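Local coordinates for protein carboxypeptidase D (Drosophila melanogaster, PDB 3MN8) that removes C-terminal arginine or lysine residues from peptides and proteins as a zinc metallocarboxypeptidase, at residues 63-68 / 72-77; 93-98 / 299-304; 136-141 / 202-207. All blocks are in the same frame, centred on the assembly; numbering follows the deposited sequence.

In the fold
The three contacts belong to the catalytic M14 domain, and all reach its eight-stranded mixed sheet. Along the chain, interaction 1 closes first; interaction 3 then lies nested inside the long loop closed by interaction 2. Interaction 1 is a hairpin at one border of the sheet. Strand 136-140 of interaction 3 runs between strand 74-80 of that hairpin and strand 93-97 of interaction 2. The centres of interactions 1 and 3 are about 11 Å apart, those of 2 and 3 about 9 Å, and those of 1 and 2 about 17 Å. Leu66 meets Trp204, tying hairpin to helix 196-205. The series thus leads from the edge strand of the sheet to its centre, near the zinc site.

Interaction 1. Residues 63-68 / 72-77; sequences VHFLGR and GRNLLA
The Arg68 and Asn74 side chains run alongside each other in one direction. Asn74 OD1 sits over one face of the guanidinium, and the guanidinium and the Asn74 amide planes are 43° apart. The angle at Arg68 NE is too poor for a hydrogen bond. Phe65 is on the same face of the sheet. Its CG is anti to the backbone N (chi1 169°), which lays the ring forward along its own strand, one face over Gly67 N. The ring edge then meets Asn74 OD1 in its plane, at 3.2 Å from Phe65 CE2. Ring and amide planes are 85° apart. Further along, Val63 CG1 reaches Leu76 CD2 at 3.9 Å, the two side chains crossing at a slant. Helix 43-56 packs here, with Phe50 on Val63 and Glu47 on Leu76.

On the other face, Leu66 CD1 touches Ala77 CB at 4.1 Å. Helix 196-205 covers this side: Trp204 packs on both residues, and Ala200 on Leu75. The His64 ring has the carbonyl of Ala77 at its edge, while its NE2 is hydrogen-bonded to Gln79. Arg73 NE forms a salt bridge with Asp146 of helix 145-149.

The backbones hold the register. His64 and Ala77 bond to each other twice, His64 N to Ala77 O at 2.8 Å and Ala77 N to His64 O at 2.9 Å. Leu66 N then gives to Leu75 O at 3.0 Å, and Leu75 N to Gly67 O at 2.7 Å. Leu66 is the extra residue, and the register shifts by one. At Gly67 a side chain would collide with the carbonyl O of Leu66, so the backbone here calls for glycine. This is an antiparallel beta hairpin with a beta bulge, placed at the border of the carboxypeptidase sheet.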
loop_
_atom_site.group_PDB
_atom_site.type_symbol
_atom_site.label_atom_id
_atom_site.label_comp_id
_atom_site.label_asym_id
_atom_site.label_seq_id
_atom_site.Cartn_x
_atom_site.Cartn_y
_atom_site.Cartn_z
ATOM N N VAL A 63 3.986 -16.803 5.397
ATOM C CA VAL A 63 5.160 -16.014 5.053
ATOM C C VAL A 63 5.533 -16.198 3.601
ATOM O O VAL A 63 5.547 -17.317 3.094
ATOM C CB VAL A 63 6.373 -16.398 5.894
ATOM C CG1 VAL A 63 7.615 -15.742 5.335
ATOM C CG2 VAL A 63 6.158 -16.003 7.356
ATOM N N HIS A 64 5.853 -15.085 2.952
ATOM C CA HIS A 64 6.252 -15.061 1.556
ATOM C C HIS A 64 7.647 -14.477 1.404
ATOM O O HIS A 64 7.955 -13.426 1.980
ATOM C CB HIS A 64 5.254 -14.233 0.764
ATOM C CG HIS A 64 3.858 -14.758 0.849
ATOM N ND1 HIS A 64 3.363 -15.694 -0.035
ATOM C CD2 HIS A 64 2.865 -14.509 1.734
ATOM C CE1 HIS A 64 2.117 -15.984 0.291
ATOM N NE2 HIS A 64 1.790 -15.277 1.358
ATOM N N PHE A 65 8.483 -15.175 0.637
ATOM C CA PHE A 65 9.837 -14.722 0.314
ATOM C C PHE A 65 9.795 -13.938 -0.994
ATOM O O PHE A 65 9.317 -14.450 -2.012
ATOM C CB PHE A 65 10.766 -15.933 0.194
ATOM C CG PHE A 65 12.116 -15.627 -0.396
ATOM C CD1 PHE A 65 12.336 -15.735 -1.760
ATOM C CD2 PHE A 65 13.172 -15.263 0.416
ATOM C CE1 PHE A 65 13.577 -15.462 -2.302
ATOM C CE2 PHE A 65 14.418 -14.997 -0.119
ATOM C CZ PHE A 65 14.619 -15.094 -1.480
ATOM N N LEU A 66 10.271 -12.696 -0.958
ATOM C CA LEU A 66 10.232 -11.811 -2.121
ATOM C C LEU A 66 11.611 -11.749 -2.754
ATOM O O LEU A 66 11.748 -11.554 -3.962
ATOM C CB LEU A 66 9.801 -10.408 -1.711
ATOM C CG LEU A 66 8.511 -10.299 -0.896
ATOM C CD1 LEU A 66 8.121 -8.854 -0.734
ATOM C CD2 LEU A 66 7.395 -11.046 -1.567
ATOM N N GLY A 67 12.638 -11.911 -1.933
ATOM C CA GLY A 67 13.988 -11.920 -2.444
ATOM C C GLY A 67 14.959 -11.578 -1.345
ATOM O O GLY A 67 14.591 -11.545 -0.176
ATOM N N ARG A 68 16.203 -11.309 -1.721
ATOM C CA ARG A 68 17.225 -11.009 -0.745
ATOM C C ARG A 68 17.947 -9.694 -1.060
ATOM O O ARG A 68 17.999 -9.259 -2.214
ATOM C CB ARG A 68 18.198 -12.180 -0.646
ATOM C CG ARG A 68 17.930 -13.125 0.520
ATOM C CD ARG A 68 18.499 -14.499 0.221
ATOM N NE ARG A 68 18.451 -15.384 1.379
ATOM C CZ ARG A 68 18.137 -16.676 1.330
ATOM N NH1 ARG A 68 17.831 -17.252 0.175
ATOM N NH2 ARG A 68 18.128 -17.391 2.443
ATOM N N GLY A 72 22.497 -10.350 1.768
ATOM C CA GLY A 72 21.940 -11.662 2.056
ATOM C C GLY A 72 20.687 -11.693 2.912
ATOM O O GLY A 72 20.111 -12.758 3.148
ATOM N N ARG A 73 20.255 -10.534 3.388
ATOM C CA ARG A 73 19.091 -10.479 4.258
ATOM C C ARG A 73 17.793 -10.748 3.506
ATOM O O ARG A 73 17.582 -10.246 2.399
ATOM C CB ARG A 73 19.043 -9.132 4.966
ATOM C CG ARG A 73 20.346 -8.808 5.668
ATOM C CD ARG A 73 20.222 -7.535 6.462
ATOM N NE ARG A 73 21.532 -6.919 6.638
ATOM C CZ ARG A 73 22.288 -7.080 7.718
ATOM N NH1 ARG A 73 23.473 -6.492 7.799
ATOM N NH2 ARG A 73 21.854 -7.827 8.721
ATOM N N ASN A 74 16.925 -11.548 4.115
ATOM C CA ASN A 74 15.672 -11.916 3.491
ATOM C C ASN A 74 14.661 -10.788 3.485
ATOM O O ASN A 74 14.413 -10.170 4.511
ATOM C CB ASN A 74 15.072 -13.140 4.181
ATOM C CG ASN A 74 15.732 -14.437 3.741
ATOM O OD1 ASN A 74 16.152 -14.590 2.586
ATOM N ND2 ASN A 74 15.826 -15.380 4.662
ATOM N N LEU A 75 14.085 -10.531 2.314
ATOM C CA LEU A 75 12.961 -9.615 2.182
ATOM C C LEU A 75 11.687 -10.438 2.270
ATOM O O LEU A 75 11.409 -11.247 1.385
ATOM C CB LEU A 75 13.025 -8.860 0.851
ATOM C CG LEU A 75 14.007 -7.684 0.687
ATOM C CD1 LEU A 75 15.179 -7.779 1.648
ATOM C CD2 LEU A 75 14.520 -7.597 -0.734
ATOM N N LEU A 76 10.920 -10.229 3.341
ATOM C CA LEU A 76 9.790 -11.094 3.679
ATOM C C LEU A 76 8.465 -10.334 3.778
ATOM O O LEU A 76 8.433 -9.183 4.212
ATOM C CB LEU A 76 10.045 -11.780 5.022
ATOM C CG LEU A 76 11.234 -12.724 5.171
ATOM C CD1 LEU A 76 11.480 -13.039 6.645
ATOM C CD2 LEU A 76 11.009 -14.001 4.375
ATOM N N ALA A 77 7.372 -11.000 3.405
ATOM C CA ALA A 77 6.035 -10.424 3.537
ATOM C C ALA A 77 5.097 -11.403 4.209
ATOM O O ALA A 77 4.948 -12.533 3.749
ATOM C CB ALA A 77 5.477 -10.042 2.186
#

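Interaction 2. Residues 93-98 / 299-304; sequences PVKYIA and CFELTI
Lys95 and Glu301 meet through their charged ends. Lys95 NZ lies 3.5 Å from Glu301 OE1, a long salt bridge, and the two side chains cross at about a right angle. Cys299 SG is a second neighbour of the ammonium, 3.6 Å from Lys95 NZ. The lysine chain bends at each of its last three torsions to get there, whereas Glu301 reaches out with CG opposite the backbone N (chi1 177°). Ile97 CD1 borders the carboxylate more loosely, 4.3 Å from Glu301 OE1.

The backbones stay well apart, with Lys95 CA and Glu301 CA 8.9 Å from each other. Strand 212-217 runs between them in the mixed sheet of the M14 carboxypeptidase domain, so the ion pair spans a whole strand. That middle strand supplies Ser213, whose OG is hydrogen-bonded to Glu301 OE1.

Both charges are buried and have further partners. Lys95 NZ is hydrogen-bonded to Asn293 OD1 and forms a cation-pi contact with Phe210. Such surroundings probably help keep the lysine charged. Helix 289-296 lies against this side of the sheet, with Met289, Gln290 and Asn293 touching Glu301. Gln290 also holds Thr303 OG1 by a hydrogen bond. Thr303 touches the bound inhibitor (2-guanidinoethylmercapto)succinic acid, and the side chain of Glu301 is about 7 Å from that of the zinc ligand His217.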
loop_
_atom_site.group_PDB
_atom_site.type_symbol
_atom_site.label_atom_id
_atom_site.label_comp_id
_atom_site.label_asym_id
_atom_site.label_seq_id
_atom_site.Cartn_x
_atom_site.Cartn_y
_atom_site.Cartn_z
ATOM N N PRO A 93 -6.654 -7.987 -2.665
ATOM C CA PRO A 93 -5.302 -8.068 -2.111
ATOM C C PRO A 93 -4.805 -6.651 -1.856
ATOM O O PRO A 93 -5.059 -5.728 -2.636
ATOM C CB PRO A 93 -4.479 -8.746 -3.223
ATOM C CG PRO A 93 -5.339 -8.726 -4.445
ATOM C CD PRO A 93 -6.655 -8.040 -4.130
ATOM N N VAL A 94 -4.110 -6.474 -0.745
ATOM C CA VAL A 94 -3.629 -5.168 -0.363
ATOM C C VAL A 94 -2.260 -5.371 0.260
ATOM O O VAL A 94 -1.951 -6.480 0.707
ATOM C CB VAL A 94 -4.575 -4.522 0.661
ATOM C CG1 VAL A 94 -4.107 -3.123 1.010
ATOM C CG2 VAL A 94 -6.006 -4.504 0.131
ATOM N N LYS A 95 -1.439 -4.319 0.284
ATOM C CA LYS A 95 -0.116 -4.385 0.915
ATOM C C LYS A 95 0.274 -3.122 1.686
ATOM O O LYS A 95 -0.124 -2.004 1.343
ATOM C CB LYS A 95 0.967 -4.726 -0.110
ATOM C CG LYS A 95 1.179 -3.682 -1.190
ATOM C CD LYS A 95 1.129 -4.336 -2.569
ATOM C CE LYS A 95 2.019 -3.599 -3.564
ATOM N NZ LYS A 95 1.767 -2.135 -3.642
ATOM N N TYR A 96 1.046 -3.322 2.746
ATOM C CA TYR A 96 1.705 -2.227 3.453
ATOM C C TYR A 96 3.218 -2.444 3.408
ATOM O O TYR A 96 3.712 -3.507 3.804
ATOM C CB TYR A 96 1.246 -2.167 4.909
ATOM C CG TYR A 96 -0.016 -1.368 5.126
ATOM C CD1 TYR A 96 -0.431 -0.425 4.194
ATOM C CD2 TYR A 96 -0.790 -1.547 6.272
ATOM C CE1 TYR A 96 -1.572 0.322 4.398
ATOM C CE2 TYR A 96 -1.942 -0.807 6.481
ATOM C CZ TYR A 96 -2.330 0.125 5.533
ATOM O OH TYR A 96 -3.475 0.875 5.701
ATOM N N ILE A 97 3.966 -1.468 2.905
ATOM C CA ILE A 97 5.419 -1.594 2.978
ATOM C C ILE A 97 5.983 -0.510 3.881
ATOM O O ILE A 97 5.406 0.574 3.983
ATOM C CB ILE A 97 6.122 -1.578 1.595
ATOM C CG1 ILE A 97 5.637 -2.731 0.693
ATOM C CG2 ILE A 97 7.619 -1.733 1.792
ATOM C CD1 ILE A 97 4.426 -2.431 -0.138
ATOM N N ALA A 98 7.096 -0.810 4.545
ATOM C CA ALA A 98 7.755 0.165 5.401
ATOM C C ALA A 98 9.277 0.146 5.237
ATOM O O ALA A 98 9.835 -0.708 4.552
ATOM C CB ALA A 98 7.378 -0.082 6.841
ATOM N N CYS A 299 -2.673 -0.920 -8.857
ATOM C CA CYS A 299 -2.576 -0.559 -7.449
ATOM C C CYS A 299 -2.520 0.947 -7.204
ATOM O O CYS A 299 -1.866 1.680 -7.946
ATOM C CB CYS A 299 -1.382 -1.243 -6.779
ATOM S SG CYS A 299 -1.446 -1.256 -4.957
ATOM N N PHE A 300 -3.211 1.385 -6.148
ATOM C CA PHE A 300 -3.219 2.772 -5.705
ATOM C C PHE A 300 -2.401 2.919 -4.414
ATOM O O PHE A 300 -2.925 2.715 -3.325
ATOM C CB PHE A 300 -4.655 3.234 -5.430
ATOM C CG PHE A 300 -5.518 3.380 -6.662
ATOM C CD1 PHE A 300 -6.585 4.272 -6.661
ATOM C CD2 PHE A 300 -5.271 2.637 -7.811
ATOM C CE1 PHE A 300 -7.394 4.418 -7.787
ATOM C CE2 PHE A 300 -6.082 2.770 -8.941
ATOM C CZ PHE A 300 -7.145 3.656 -8.928
ATOM N N GLU A 301 -1.123 3.271 -4.533
ATOM C CA GLU A 301 -0.257 3.408 -3.362
ATOM C C GLU A 301 -0.154 4.847 -2.863
ATOM O O GLU A 301 0.062 5.780 -3.642
ATOM C CB GLU A 301 1.135 2.848 -3.668
ATOM C CG GLU A 301 2.148 3.006 -2.545
ATOM C CD GLU A 301 3.376 2.122 -2.739
ATOM O OE1 GLU A 301 3.233 0.874 -2.700
ATOM O OE2 GLU A 301 4.490 2.665 -2.928
ATOM N N LEU A 302 -0.303 5.022 -1.555
ATOM C CA LEU A 302 0.019 6.293 -0.908
ATOM C C LEU A 302 1.412 6.237 -0.325
ATOM O O LEU A 302 1.914 5.163 0.001
ATOM C CB LEU A 302 -0.946 6.588 0.243
ATOM C CG LEU A 302 -2.403 6.878 -0.093
ATOM C CD1 LEU A 302 -3.121 7.315 1.174
ATOM C CD2 LEU A 302 -2.497 7.943 -1.173
ATOM N N THR A 303 2.029 7.407 -0.179
ATOM C CA THR A 303 3.267 7.543 0.581
ATOM C C THR A 303 2.905 8.180 1.918
ATOM O O THR A 303 2.326 9.264 1.956
ATOM C CB THR A 303 4.306 8.450 -0.135
ATOM O OG1 THR A 303 4.441 8.065 -1.509
ATOM C CG2 THR A 303 5.671 8.363 0.544
ATOM N N ILE A 304 3.234 7.516 3.019
ATOM C CA ILE A 304 2.883 8.073 4.319
ATOM C C ILE A 304 4.071 8.327 5.248
ATOM O O ILE A 304 4.858 7.418 5.564
ATOM C CB ILE A 304 1.825 7.236 5.027
ATOM C CG1 ILE A 304 0.540 7.245 4.212
ATOM C CG2 ILE A 304 1.564 7.801 6.417
ATOM C CD1 ILE A 304 -0.409 6.156 4.593
#

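Interaction 3. Residues 136-141 / 202-207; sequences DIYLVP and VNWIVS
Trp204 projects from helix 196-205 onto the sheet and meets Tyr138 and Val140, two residues of strand 136-140 on the same side. The indole has the most surface covered. With chi1 near 180° (-168°) it leaves the helix with its six-membered ring outermost. The edge of that ring is directed at the face of Tyr138 in an offset edge-to-face pair. The centroids are 5.8 Å apart and the planes stand at 75°. Tyr138 CD2 and Trp204 CZ2 come to 3.7 Å. Tyr138 CB lies at the indole edge, in its plane, likewise 3.7 Å from Trp204 CH2.

Val140 touches through one methyl. Its CG2 is 3.8 Å from Trp204 CH2 and equally near CZ3, and the valine and the indole run antiparallel alongside each other. Thus the far end of the indole bridges the tyrosine and the valine. An alanine in place of Trp204 is likely to leave the face of Tyr138 and the methyl of Val140 without their partner and to open a gap between helix and sheet.

Other neighbours hold both aromatics. Phe210 makes an edge-to-face contact with Trp204, and Ala77 packs on it from strand 74-80. Tyr138 OH is hydrogen-bonded to Lys208 NZ. The backbone O of Trp204 is gripped twice by Ser207, by its N at 2.8 Å and by its OG at 2.7 Å.

A buried helix-on-sheet interface of this kind is the core of an alpha/beta fold, here the catalytic domain of a zinc carboxypeptidase.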
loop_
_atom_site.group_PDB
_atom_site.type_symbol
_atom_site.label_atom_id
_atom_site.label_comp_id
_atom_site.label_asym_id
_atom_site.label_seq_id
_atom_site.Cartn_x
_atom_site.Cartn_y
_atom_site.Cartn_z
ATOM N N ASP A 136 -7.442 -9.441 1.649
ATOM C CA ASP A 136 -6.216 -10.229 1.610
ATOM C C ASP A 136 -5.033 -9.307 1.867
ATOM O O ASP A 136 -4.654 -8.503 1.006
ATOM C CB ASP A 136 -6.064 -10.880 0.250
ATOM C CG ASP A 136 -5.716 -12.336 0.347
ATOM O OD1 ASP A 136 -6.509 -13.112 0.921
ATOM O OD2 ASP A 136 -4.647 -12.707 -0.170
ATOM N N ILE A 137 -4.448 -9.428 3.051
ATOM C CA ILE A 137 -3.524 -8.428 3.516
ATOM C C ILE A 137 -2.072 -8.904 3.590
ATOM O O ILE A 137 -1.777 -9.963 4.148
ATOM C CB ILE A 137 -3.971 -7.898 4.868
ATOM C CG1 ILE A 137 -5.366 -7.245 4.752
ATOM C CG2 ILE A 137 -2.927 -6.940 5.421
ATOM C CD1 ILE A 137 -6.087 -7.044 6.106
ATOM N N TYR A 138 -1.170 -8.105 3.019
ATOM C CA TYR A 138 0.269 -8.369 3.059
ATOM C C TYR A 138 1.062 -7.250 3.756
ATOM O O TYR A 138 0.939 -6.062 3.408
ATOM C CB TYR A 138 0.817 -8.543 1.647
ATOM C CG TYR A 138 0.238 -9.708 0.895
ATOM C CD1 TYR A 138 -1.012 -9.628 0.315
ATOM C CD2 TYR A 138 0.956 -10.884 0.751
ATOM C CE1 TYR A 138 -1.532 -10.686 -0.386
ATOM C CE2 TYR A 138 0.448 -11.944 0.053
ATOM C CZ TYR A 138 -0.797 -11.843 -0.516
ATOM O OH TYR A 138 -1.337 -12.903 -1.214
ATOM N N LEU A 139 1.886 -7.649 4.724
ATOM C CA LEU A 139 2.674 -6.711 5.518
ATOM C C LEU A 139 4.183 -6.902 5.314
ATOM O O LEU A 139 4.736 -7.992 5.540
ATOM C CB LEU A 139 2.318 -6.831 7.002
ATOM C CG LEU A 139 0.832 -6.790 7.369
ATOM C CD1 LEU A 139 0.654 -6.897 8.887
ATOM C CD2 LEU A 139 0.182 -5.520 6.818
ATOM N N VAL A 140 4.835 -5.826 4.878
ATOM C CA VAL A 140 6.276 -5.804 4.669
ATOM C C VAL A 140 6.905 -4.734 5.574
ATOM O O VAL A 140 7.103 -3.582 5.155
ATOM C CB VAL A 140 6.617 -5.505 3.190
ATOM C CG1 VAL A 140 8.110 -5.716 2.919
ATOM C CG2 VAL A 140 5.768 -6.365 2.256
ATOM N N PRO A 141 7.211 -5.106 6.826
ATOM C CA PRO A 141 7.824 -4.206 7.815
ATOM C C PRO A 141 9.080 -3.487 7.304
ATOM O O PRO A 141 9.274 -2.308 7.600
ATOM C CB PRO A 141 8.181 -5.154 8.969
ATOM C CG PRO A 141 7.195 -6.240 8.864
ATOM C CD PRO A 141 6.938 -6.438 7.396
ATOM N N VAL A 202 9.425 -4.950 -7.509
ATOM C CA VAL A 202 8.849 -4.798 -8.830
ATOM C C VAL A 202 8.125 -6.087 -9.190
ATOM O O VAL A 202 6.944 -6.069 -9.528
ATOM C CB VAL A 202 9.923 -4.501 -9.875
ATOM C CG1 VAL A 202 9.362 -4.711 -11.280
ATOM C CG2 VAL A 202 10.457 -3.075 -9.683
ATOM N N ASN A 203 8.843 -7.201 -9.081
ATOM C CA ASN A 203 8.328 -8.515 -9.437
ATOM C C ASN A 203 7.068 -8.823 -8.683
ATOM O O ASN A 203 6.111 -9.381 -9.221
ATOM C CB ASN A 203 9.354 -9.590 -9.086
ATOM C CG ASN A 203 10.315 -9.863 -10.210
ATOM O OD1 ASN A 203 10.446 -9.072 -11.156
ATOM N ND2 ASN A 203 11.001 -10.998 -10.122
ATOM N N TRP A 204 7.094 -8.469 -7.410
ATOM C CA TRP A 204 5.993 -8.758 -6.520
ATOM C C TRP A 204 4.782 -7.940 -6.912
ATOM O O TRP A 204 3.689 -8.473 -7.130
ATOM C CB TRP A 204 6.410 -8.456 -5.086
ATOM C CG TRP A 204 5.464 -8.969 -4.071
ATOM C CD1 TRP A 204 4.926 -10.224 -4.012
ATOM C CD2 TRP A 204 4.937 -8.249 -2.943
ATOM N NE1 TRP A 204 4.083 -10.325 -2.922
ATOM C CE2 TRP A 204 4.075 -9.127 -2.250
ATOM C CE3 TRP A 204 5.102 -6.948 -2.459
ATOM C CZ2 TRP A 204 3.384 -8.741 -1.101
ATOM C CZ3 TRP A 204 4.416 -6.571 -1.322
ATOM C CH2 TRP A 204 3.570 -7.462 -0.655
ATOM N N ILE A 205 4.991 -6.639 -7.035
ATOM C CA ILE A 205 3.898 -5.703 -7.306
ATOM C C ILE A 205 3.089 -6.091 -8.554
ATOM O O ILE A 205 1.859 -5.959 -8.568
ATOM C CB ILE A 205 4.421 -4.229 -7.389
ATOM C CG1 ILE A 205 5.027 -3.797 -6.050
ATOM C CG2 ILE A 205 3.316 -3.270 -7.772
ATOM C CD1 ILE A 205 5.898 -2.561 -6.134
ATOM N N VAL A 206 3.775 -6.584 -9.585
ATOM C CA VAL A 206 3.113 -6.959 -10.837
ATOM C C VAL A 206 2.646 -8.416 -10.819
ATOM O O VAL A 206 2.003 -8.885 -11.762
ATOM C CB VAL A 206 4.026 -6.733 -12.067
ATOM C CG1 VAL A 206 4.351 -5.252 -12.235
ATOM C CG2 VAL A 206 5.296 -7.558 -11.946
ATOM N N SER A 207 2.950 -9.121 -9.731
ATOM C CA SER A 207 2.668 -10.554 -9.646
ATOM C C SER A 207 1.243 -10.840 -9.177
ATOM O O SER A 207 0.726 -11.940 -9.370
ATOM C CB SER A 207 3.695 -11.251 -8.741
ATOM O OG SER A 207 3.332 -11.183 -7.372
#